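Putative metal resistance protein (PDB 6C29) probably acts as a protein-disulfide reductase, its N-terminal periplasmic part being the tandem immunoglobulin-fold region that primes the disulfide isomerase ScsC. Local coordinates at residues L34-Y45 and L109-I119; S160-L171 and A218-F229. All coordinates share one frame; numbering follows the deposited sequence.

Interaction 1 of 2, residues L34-Y45 and L109-I119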
# COMPACT_ATOMS: atom_id res chain seq x y z
N LEU A 34 -1.48 -11.75 5.10
CA LEU A 34 -2.02 -12.11 3.80
C LEU A 34 -0.89 -12.14 2.79
O LEU A 34 -0.37 -11.10 2.42
CB LEU A 34 -3.09 -11.12 3.36
CG LEU A 34 -3.63 -11.37 1.99
CD1 LEU A 34 -4.38 -12.70 1.95
CD2 LEU A 34 -4.55 -10.22 1.59
N GLU A 35 -0.49 -13.33 2.34
CA GLU A 35 0.57 -13.49 1.37
C GLU A 35 -0.05 -13.60 -0.03
O GLU A 35 -1.04 -14.31 -0.22
CB GLU A 35 1.38 -14.76 1.63
CG GLU A 35 2.06 -14.80 2.98
CD GLU A 35 2.61 -16.19 3.28
OE1 GLU A 35 3.74 -16.52 2.83
OE2 GLU A 35 1.87 -17.00 3.90
N VAL A 36 0.53 -12.88 -0.98
CA VAL A 36 0.13 -12.93 -2.36
C VAL A 36 1.32 -13.23 -3.23
O VAL A 36 2.31 -12.51 -3.18
CB VAL A 36 -0.49 -11.62 -2.80
CG1 VAL A 36 -0.90 -11.68 -4.24
CG2 VAL A 36 -1.70 -11.27 -1.93
N GLN A 37 1.25 -14.33 -3.99
CA GLN A 37 2.28 -14.76 -4.94
C GLN A 37 1.76 -14.59 -6.35
O GLN A 37 0.73 -15.17 -6.67
CB GLN A 37 2.66 -16.22 -4.71
CG GLN A 37 3.54 -16.50 -3.51
CD GLN A 37 5.03 -16.33 -3.78
OE1 GLN A 37 5.50 -16.45 -4.91
NE2 GLN A 37 5.79 -16.03 -2.73
N LEU A 38 2.50 -13.87 -7.20
CA LEU A 38 2.06 -13.53 -8.54
C LEU A 38 2.93 -14.17 -9.61
O LEU A 38 4.15 -14.20 -9.48
CB LEU A 38 2.15 -12.03 -8.70
CG LEU A 38 1.30 -11.26 -7.69
CD1 LEU A 38 1.79 -9.82 -7.62
CD2 LEU A 38 -0.14 -11.27 -8.11
N ALA A 39 2.31 -14.62 -10.68
CA ALA A 39 3.09 -15.06 -11.84
C ALA A 39 3.79 -13.92 -12.57
O ALA A 39 3.39 -12.76 -12.45
CB ALA A 39 2.21 -15.77 -12.80
N PRO A 40 4.85 -14.23 -13.34
CA PRO A 40 5.56 -13.17 -14.05
C PRO A 40 4.66 -12.34 -14.94
O PRO A 40 3.80 -12.86 -15.63
CB PRO A 40 6.61 -13.95 -14.87
CG PRO A 40 6.90 -15.14 -14.03
CD PRO A 40 5.57 -15.52 -13.42
N GLY A 41 4.87 -11.04 -14.87
CA GLY A 41 4.13 -10.08 -15.65
C GLY A 41 2.89 -9.55 -14.96
O GLY A 41 2.33 -8.58 -15.43
N TRP A 42 2.50 -10.14 -13.83
CA TRP A 42 1.31 -9.70 -13.11
C TRP A 42 1.71 -8.98 -11.82
O TRP A 42 2.66 -9.37 -11.13
CB TRP A 42 0.39 -10.89 -12.77
CG TRP A 42 -0.29 -11.51 -13.97
CD1 TRP A 42 0.18 -12.53 -14.74
CD2 TRP A 42 -1.55 -11.14 -14.52
NE1 TRP A 42 -0.71 -12.81 -15.73
CE2 TRP A 42 -1.79 -11.98 -15.62
CE3 TRP A 42 -2.51 -10.19 -14.19
CZ2 TRP A 42 -2.94 -11.89 -16.38
CZ3 TRP A 42 -3.66 -10.10 -14.95
CH2 TRP A 42 -3.86 -10.94 -16.03
N LYS A 43 0.99 -7.91 -11.54
CA LYS A 43 1.17 -7.08 -10.35
C LYS A 43 -0.11 -6.95 -9.57
O LYS A 43 -1.18 -7.27 -10.07
CB LYS A 43 1.66 -5.70 -10.78
CG LYS A 43 3.00 -5.76 -11.53
CD LYS A 43 3.18 -4.63 -12.51
CE LYS A 43 4.43 -4.85 -13.40
NZ LYS A 43 4.25 -5.84 -14.50
N THR A 44 -0.01 -6.54 -8.31
CA THR A 44 -1.17 -6.06 -7.61
C THR A 44 -0.88 -4.63 -7.19
O THR A 44 0.15 -4.08 -7.58
CB THR A 44 -1.58 -6.96 -6.46
OG1 THR A 44 -2.84 -6.54 -5.91
CG2 THR A 44 -0.54 -7.03 -5.36
N TYR A 45 -1.85 -4.01 -6.54
CA TYR A 45 -1.83 -2.57 -6.36
C TYR A 45 -1.66 -2.12 -4.93
O TYR A 45 -1.98 -2.81 -3.99
CB TYR A 45 -3.13 -2.00 -6.87
CG TYR A 45 -3.42 -2.15 -8.34
CD1 TYR A 45 -3.03 -1.18 -9.24
CD2 TYR A 45 -4.14 -3.23 -8.79
CE1 TYR A 45 -3.35 -1.28 -10.60
CE2 TYR A 45 -4.47 -3.34 -10.12
CZ TYR A 45 -4.08 -2.36 -11.02
OH TYR A 45 -4.41 -2.47 -12.34
N LEU A 109 -11.46 -11.76 0.20
CA LEU A 109 -10.45 -10.90 -0.40
C LEU A 109 -10.81 -10.66 -1.85
O LEU A 109 -10.88 -11.63 -2.62
CB LEU A 109 -9.07 -11.54 -0.32
CG LEU A 109 -7.96 -10.93 -1.18
CD1 LEU A 109 -7.57 -9.55 -0.67
CD2 LEU A 109 -6.76 -11.88 -1.23
N THR A 110 -11.03 -9.41 -2.26
CA THR A 110 -11.13 -9.06 -3.67
C THR A 110 -9.74 -8.63 -4.09
O THR A 110 -9.28 -7.51 -3.77
CB THR A 110 -12.15 -7.99 -3.93
OG1 THR A 110 -13.45 -8.45 -3.47
CG2 THR A 110 -12.19 -7.64 -5.44
N LEU A 111 -9.03 -9.54 -4.74
CA LEU A 111 -7.67 -9.28 -5.17
C LEU A 111 -7.66 -8.70 -6.56
O LEU A 111 -8.24 -9.26 -7.49
CB LEU A 111 -6.84 -10.56 -5.17
CG LEU A 111 -5.38 -10.37 -5.59
CD1 LEU A 111 -4.61 -9.59 -4.56
CD2 LEU A 111 -4.76 -11.76 -5.78
N SER A 112 -7.04 -7.55 -6.70
CA SER A 112 -6.80 -6.97 -8.00
C SER A 112 -5.43 -7.36 -8.52
O SER A 112 -4.42 -7.29 -7.78
CB SER A 112 -6.91 -5.47 -7.90
OG SER A 112 -6.09 -5.08 -6.82
N THR A 113 -5.38 -7.82 -9.76
CA THR A 113 -4.11 -8.13 -10.39
C THR A 113 -4.13 -7.45 -11.74
O THR A 113 -5.20 -7.27 -12.34
CB THR A 113 -3.86 -9.65 -10.51
OG1 THR A 113 -4.94 -10.30 -11.19
CG2 THR A 113 -3.69 -10.30 -9.10
N CYS A 114 -2.96 -7.11 -12.22
CA CYS A 114 -2.85 -6.38 -13.47
C CYS A 114 -1.69 -6.83 -14.33
O CYS A 114 -0.58 -7.01 -13.84
CB CYS A 114 -2.71 -4.90 -13.20
SG CYS A 114 -2.43 -3.95 -14.70
N SER A 115 -1.95 -6.97 -15.61
CA SER A 115 -0.86 -7.14 -16.54
C SER A 115 -0.96 -5.93 -17.49
O SER A 115 -0.21 -4.96 -17.34
CB SER A 115 -0.95 -8.52 -17.22
OG SER A 115 0.22 -8.84 -17.96
N ASN A 116 -1.89 -5.98 -18.41
CA ASN A 116 -2.37 -4.80 -19.15
C ASN A 116 -3.86 -4.56 -18.96
O ASN A 116 -4.41 -3.59 -19.48
CB ASN A 116 -2.10 -4.97 -20.64
CG ASN A 116 -2.96 -6.06 -21.26
OD1 ASN A 116 -3.07 -7.18 -20.74
ND2 ASN A 116 -3.63 -5.71 -22.36
N VAL A 117 -4.49 -5.46 -18.23
CA VAL A 117 -5.90 -5.41 -17.85
C VAL A 117 -5.88 -5.61 -16.36
O VAL A 117 -4.97 -6.27 -15.87
CB VAL A 117 -6.76 -6.52 -18.52
CG1 VAL A 117 -6.07 -7.86 -18.40
CG2 VAL A 117 -8.18 -6.64 -17.90
N CYS A 118 -6.84 -5.03 -15.65
CA CYS A 118 -7.00 -5.20 -14.23
C CYS A 118 -8.06 -6.27 -14.05
O CYS A 118 -9.19 -6.11 -14.49
CB CYS A 118 -7.43 -3.92 -13.56
SG CYS A 118 -7.74 -4.06 -11.79
N ILE A 119 -7.70 -7.35 -13.39
CA ILE A 119 -8.61 -8.44 -13.09
C ILE A 119 -8.94 -8.42 -11.60
O ILE A 119 -8.05 -8.28 -10.76
CB ILE A 119 -8.00 -9.80 -13.44
CG1 ILE A 119 -7.60 -9.91 -14.90
CG2 ILE A 119 -8.93 -10.96 -13.01
CD1 ILE A 119 -8.72 -9.84 -15.85
O HOH W 1 2.89 -7.38 -17.78
O HOH W 2 1.73 -5.06 -15.19
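The indole of Trp42 lies flat against Ser115, whose CB, in the conformer described, stands 3.6 Å from the centroid of the six-membered ring and 5° off its normal, a CH-pi contact. A residue as small as serine lets the wide ring settle this near the backbone. Trp42 CG is anti to the carbonyl carbon (chi1 -70°), which carries the indole over the turn between strands 104-114 and 118-128 until CZ3 obliquely meets Ile119 CG1 at 3.9 Å. Tyr45 turns an edge to Ser112, with CD2 3.3 Å from OG, a hydroxyl that is hydrogen-bonded to Val54 O. The phenol also reaches Cys118, whose SG sits obliquely 4.9 Å from the ring centroid, and Cys114. These two cysteines are probably the redox pair, which would make Tyr45 part of the active-site surroundings. Between the aromatics, Lys43 and Cys114 form an antiparallel hydrogen-bonded pair, Lys43 N to Cys114 O at 2.9 Å and Cys114 N to Lys43 O at 2.8 Å. Thr44 adds a side-chain bond, OG1 to Ser112 O, 2.6 Å and nearly along the C=O axis. Deeper in the domain, Leu34 and Leu109 meet tip to tip, CD2 to CD1 at 3.8 Å. Strand 34-38, between strands 16-24 and 90-97, faces strand 109-114 across the immunoglobulin-like sandwich; strand 43-45 also pairs with strand 84-88, and His15 stacks on Trp42.

Interaction 2 of 2, residues S160-L171 and A218-F229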
# COMPACT_ATOMS: atom_id res chain seq x y z
N SER A 160 5.25 22.45 0.54
CA SER A 160 4.60 22.22 -0.73
C SER A 160 3.82 23.42 -1.19
O SER A 160 3.45 24.31 -0.40
CB SER A 160 3.69 20.99 -0.67
OG SER A 160 2.64 21.18 0.26
N ASP A 161 3.56 23.44 -2.49
CA ASP A 161 2.84 24.51 -3.12
C ASP A 161 2.07 23.94 -4.28
O ASP A 161 2.49 22.97 -4.93
CB ASP A 161 3.80 25.61 -3.58
CG ASP A 161 3.08 26.74 -4.27
OD1 ASP A 161 2.37 27.50 -3.57
OD2 ASP A 161 3.22 26.86 -5.51
N TYR A 162 0.93 24.54 -4.56
CA TYR A 162 0.11 24.12 -5.69
C TYR A 162 -0.37 25.30 -6.48
O TYR A 162 -0.97 26.20 -5.91
CB TYR A 162 -1.09 23.33 -5.21
CG TYR A 162 -2.01 22.89 -6.32
CD1 TYR A 162 -1.70 21.80 -7.11
CD2 TYR A 162 -3.20 23.57 -6.55
CE1 TYR A 162 -2.55 21.40 -8.12
CE2 TYR A 162 -4.05 23.16 -7.55
CZ TYR A 162 -3.72 22.09 -8.33
OH TYR A 162 -4.58 21.67 -9.31
N ARG A 163 -0.11 25.28 -7.79
CA ARG A 163 -0.58 26.31 -8.71
C ARG A 163 -0.46 25.78 -10.14
O ARG A 163 0.35 24.89 -10.42
CB ARG A 163 0.21 27.61 -8.55
CG ARG A 163 1.68 27.51 -8.85
CD ARG A 163 2.33 28.88 -8.69
NE ARG A 163 2.42 29.29 -7.29
CZ ARG A 163 2.43 30.55 -6.87
NH1 ARG A 163 2.33 31.56 -7.74
NH2 ARG A 163 2.52 30.81 -5.57
N ASN A 164 -1.32 26.30 -11.02
CA ASN A 164 -1.31 25.88 -12.42
C ASN A 164 -1.44 24.35 -12.58
O ASN A 164 -0.78 23.76 -13.43
CB ASN A 164 -0.04 26.36 -13.14
CG ASN A 164 0.22 27.84 -12.94
OD1 ASN A 164 1.33 28.24 -12.58
ND2 ASN A 164 -0.80 28.66 -13.13
N SER A 165 -2.28 23.73 -11.75
CA SER A 165 -2.52 22.29 -11.77
C SER A 165 -1.24 21.46 -11.59
O SER A 165 -1.14 20.35 -12.11
CB SER A 165 -3.20 21.87 -13.07
OG SER A 165 -4.41 22.58 -13.24
N GLN A 166 -0.30 22.01 -10.84
CA GLN A 166 0.99 21.37 -10.57
C GLN A 166 1.33 21.46 -9.09
O GLN A 166 1.35 22.55 -8.50
CB GLN A 166 2.07 22.05 -11.38
CG GLN A 166 3.43 21.43 -11.24
CD GLN A 166 4.43 22.19 -12.06
OE1 GLN A 166 4.37 22.19 -13.29
NE2 GLN A 166 5.33 22.90 -11.38
N LEU A 167 1.59 20.30 -8.49
CA LEU A 167 2.03 20.21 -7.10
C LEU A 167 3.53 20.18 -7.05
O LEU A 167 4.16 19.40 -7.77
CB LEU A 167 1.47 18.96 -6.46
CG LEU A 167 1.93 18.57 -5.05
CD1 LEU A 167 1.40 19.53 -4.05
CD2 LEU A 167 1.44 17.14 -4.73
N THR A 168 4.12 21.04 -6.22
CA THR A 168 5.56 21.04 -5.99
C THR A 168 5.86 20.76 -4.54
O THR A 168 5.23 21.34 -3.66
CB THR A 168 6.22 22.37 -6.39
OG1 THR A 168 6.01 22.60 -7.79
CG2 THR A 168 7.72 22.33 -6.11
N LEU A 169 6.84 19.89 -4.28
CA LEU A 169 7.30 19.56 -2.94
C LEU A 169 8.77 19.88 -2.79
O LEU A 169 9.55 19.74 -3.74
CB LEU A 169 7.14 18.07 -2.63
CG LEU A 169 5.84 17.35 -2.94
CD1 LEU A 169 5.92 15.86 -2.53
CD2 LEU A 169 4.70 18.03 -2.28
N SER A 170 9.14 20.25 -1.57
CA SER A 170 10.53 20.43 -1.20
C SER A 170 10.76 19.63 0.07
O SER A 170 10.07 19.85 1.06
CB SER A 170 10.84 21.91 -1.00
OG SER A 170 12.04 22.09 -0.29
N LEU A 171 11.68 18.68 -0.00
CA LEU A 171 11.92 17.72 1.07
C LEU A 171 13.37 17.77 1.49
O LEU A 171 14.27 17.62 0.66
CB LEU A 171 11.56 16.30 0.63
CG LEU A 171 10.16 16.13 0.04
CD1 LEU A 171 9.94 14.72 -0.45
CD2 LEU A 171 9.10 16.45 1.07
N ALA A 218 -7.45 19.95 -16.43
CA ALA A 218 -6.72 20.71 -15.41
C ALA A 218 -7.46 20.65 -14.09
O ALA A 218 -8.66 20.89 -14.04
CB ALA A 218 -6.52 22.15 -15.84
N ALA A 219 -6.76 20.29 -13.03
CA ALA A 219 -7.41 20.14 -11.74
C ALA A 219 -7.76 21.48 -11.14
O ALA A 219 -7.07 22.47 -11.36
CB ALA A 219 -6.51 19.37 -10.79
N GLY A 220 -8.81 21.49 -10.33
CA GLY A 220 -9.17 22.65 -9.54
C GLY A 220 -8.18 22.84 -8.40
O GLY A 220 -7.14 22.20 -8.37
N ASP A 221 -8.51 23.71 -7.46
CA ASP A 221 -7.61 24.01 -6.36
C ASP A 221 -7.64 22.90 -5.32
O ASP A 221 -8.69 22.59 -4.76
CB ASP A 221 -7.98 25.34 -5.70
CG ASP A 221 -6.85 25.91 -4.85
OD1 ASP A 221 -5.86 25.19 -4.61
OD2 ASP A 221 -6.96 27.07 -4.42
N ILE A 222 -6.49 22.28 -5.09
CA ILE A 222 -6.37 21.26 -4.06
C ILE A 222 -5.57 21.75 -2.85
O ILE A 222 -5.24 20.96 -1.97
CB ILE A 222 -5.70 19.98 -4.60
CG1 ILE A 222 -4.33 20.30 -5.21
CG2 ILE A 222 -6.64 19.30 -5.59
CD1 ILE A 222 -3.51 19.07 -5.62
N THR A 223 -5.26 23.04 -2.79
CA THR A 223 -4.60 23.61 -1.62
C THR A 223 -5.42 23.30 -0.38
O THR A 223 -6.64 23.42 -0.43
CB THR A 223 -4.40 25.14 -1.78
OG1 THR A 223 -3.51 25.39 -2.88
CG2 THR A 223 -3.80 25.73 -0.54
N GLY A 224 -4.77 22.86 0.70
CA GLY A 224 -5.49 22.52 1.92
C GLY A 224 -5.91 21.07 2.02
O GLY A 224 -6.33 20.63 3.08
N LYS A 225 -5.86 20.33 0.91
CA LYS A 225 -6.16 18.89 0.90
C LYS A 225 -4.98 18.09 1.47
O LYS A 225 -3.87 18.61 1.62
CB LYS A 225 -6.45 18.40 -0.52
CG LYS A 225 -7.58 19.12 -1.24
CD LYS A 225 -8.99 18.83 -0.75
CE LYS A 225 -9.96 19.53 -1.71
NZ LYS A 225 -11.40 19.20 -1.55
N ALA A 226 -5.21 16.81 1.77
CA ALA A 226 -4.18 15.99 2.39
C ALA A 226 -3.02 15.75 1.44
O ALA A 226 -3.22 15.47 0.25
CB ALA A 226 -4.76 14.67 2.85
N LEU A 227 -1.81 15.91 1.98
CA LEU A 227 -0.58 15.54 1.30
C LEU A 227 -0.04 14.31 2.01
O LEU A 227 0.53 14.38 3.09
CB LEU A 227 0.43 16.69 1.33
CG LEU A 227 1.80 16.37 0.70
CD1 LEU A 227 1.68 15.98 -0.77
CD2 LEU A 227 2.71 17.54 0.84
N SER A 228 -0.20 13.18 1.35
CA SER A 228 0.20 11.88 1.89
C SER A 228 1.05 11.21 0.84
O SER A 228 0.66 11.14 -0.35
CB SER A 228 -1.04 11.03 2.21
OG SER A 228 -0.69 9.69 2.54
N PHE A 229 2.22 10.72 1.26
CA PHE A 229 3.11 10.05 0.34
C PHE A 229 4.11 9.23 1.12
O PHE A 229 4.30 9.41 2.32
CB PHE A 229 3.80 11.05 -0.61
CG PHE A 229 4.67 12.06 0.06
CD1 PHE A 229 6.00 11.81 0.32
CD2 PHE A 229 4.16 13.30 0.37
CE1 PHE A 229 6.81 12.78 0.91
CE2 PHE A 229 4.96 14.28 0.95
CZ PHE A 229 6.28 14.02 1.21
O HOH W 3 -0.22 26.00 -2.31
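Tyr162 extends its CG anti to the backbone N (chi1 178°), while Ile222 tucks CG1 between its own N and carbonyl carbon (chi1 56°), and the isoleucine lies nearly perpendicular to the tyrosine. Ile222 CG1 thereby stands over the middle of the tyrosine ring, 3.4 Å from its centroid and 3° off the normal, a close CH-pi contact; isoleucine suits the place because its longer branch lays a methylene over the ring and continues along it with CD1. At the far end of the ring, Tyr162 OH donates to Gly220 O at 2.8 Å. Beside the ring the Asp221 carboxylate runs antiparallel to the phenol; its OD1 accepts the backbone N-H of Thr223, closing an Asx turn, and the Thr223 hydroxyl as well. Ser165 OG adds a weak bond to Ala219 O at 3.3 Å, the short side chains permitting close approach. Leu169 forks between two partners: CD2 packs on Leu227 CD2 at 3.7 Å, and CD1 lies over a face of Phe229, nearer the margin than the centre and 4.3 Å from the ring centroid. Leu171 CD2 reaches Phe229 CZ obliquely at 3.7 Å. The CH-pi contact and the hydroxyl bond hold the phenol at two points, which should restrict its tilt and keep the 219-222 backbone against it, whereas apolar packing dependent on shape joins strands 166-171 and 226-229 across the second immunoglobulin-like domain.

Overall arrangement
From the N terminus, the chain first builds the DsbD-like domain, where interaction 1 closes a loop with 63 residues between its segments and joins strands 30-38 and 43-45 to strand 104-114. After helix 137-145 the second domain begins, and interaction 2 closes a loop with 46 residues between its segments, tying strands 155-163 and 166-173 to strand 226-233 and the loop before it. The two loops follow one another in series, neither nesting nor crossing. Each contact lies within its own domain; the centres of the two contacts are about 30 Å apart and their nearest atoms about 14 Å. Near interaction 2, Ser228 touches Arg47, which follows strand 43-45 of the first domain.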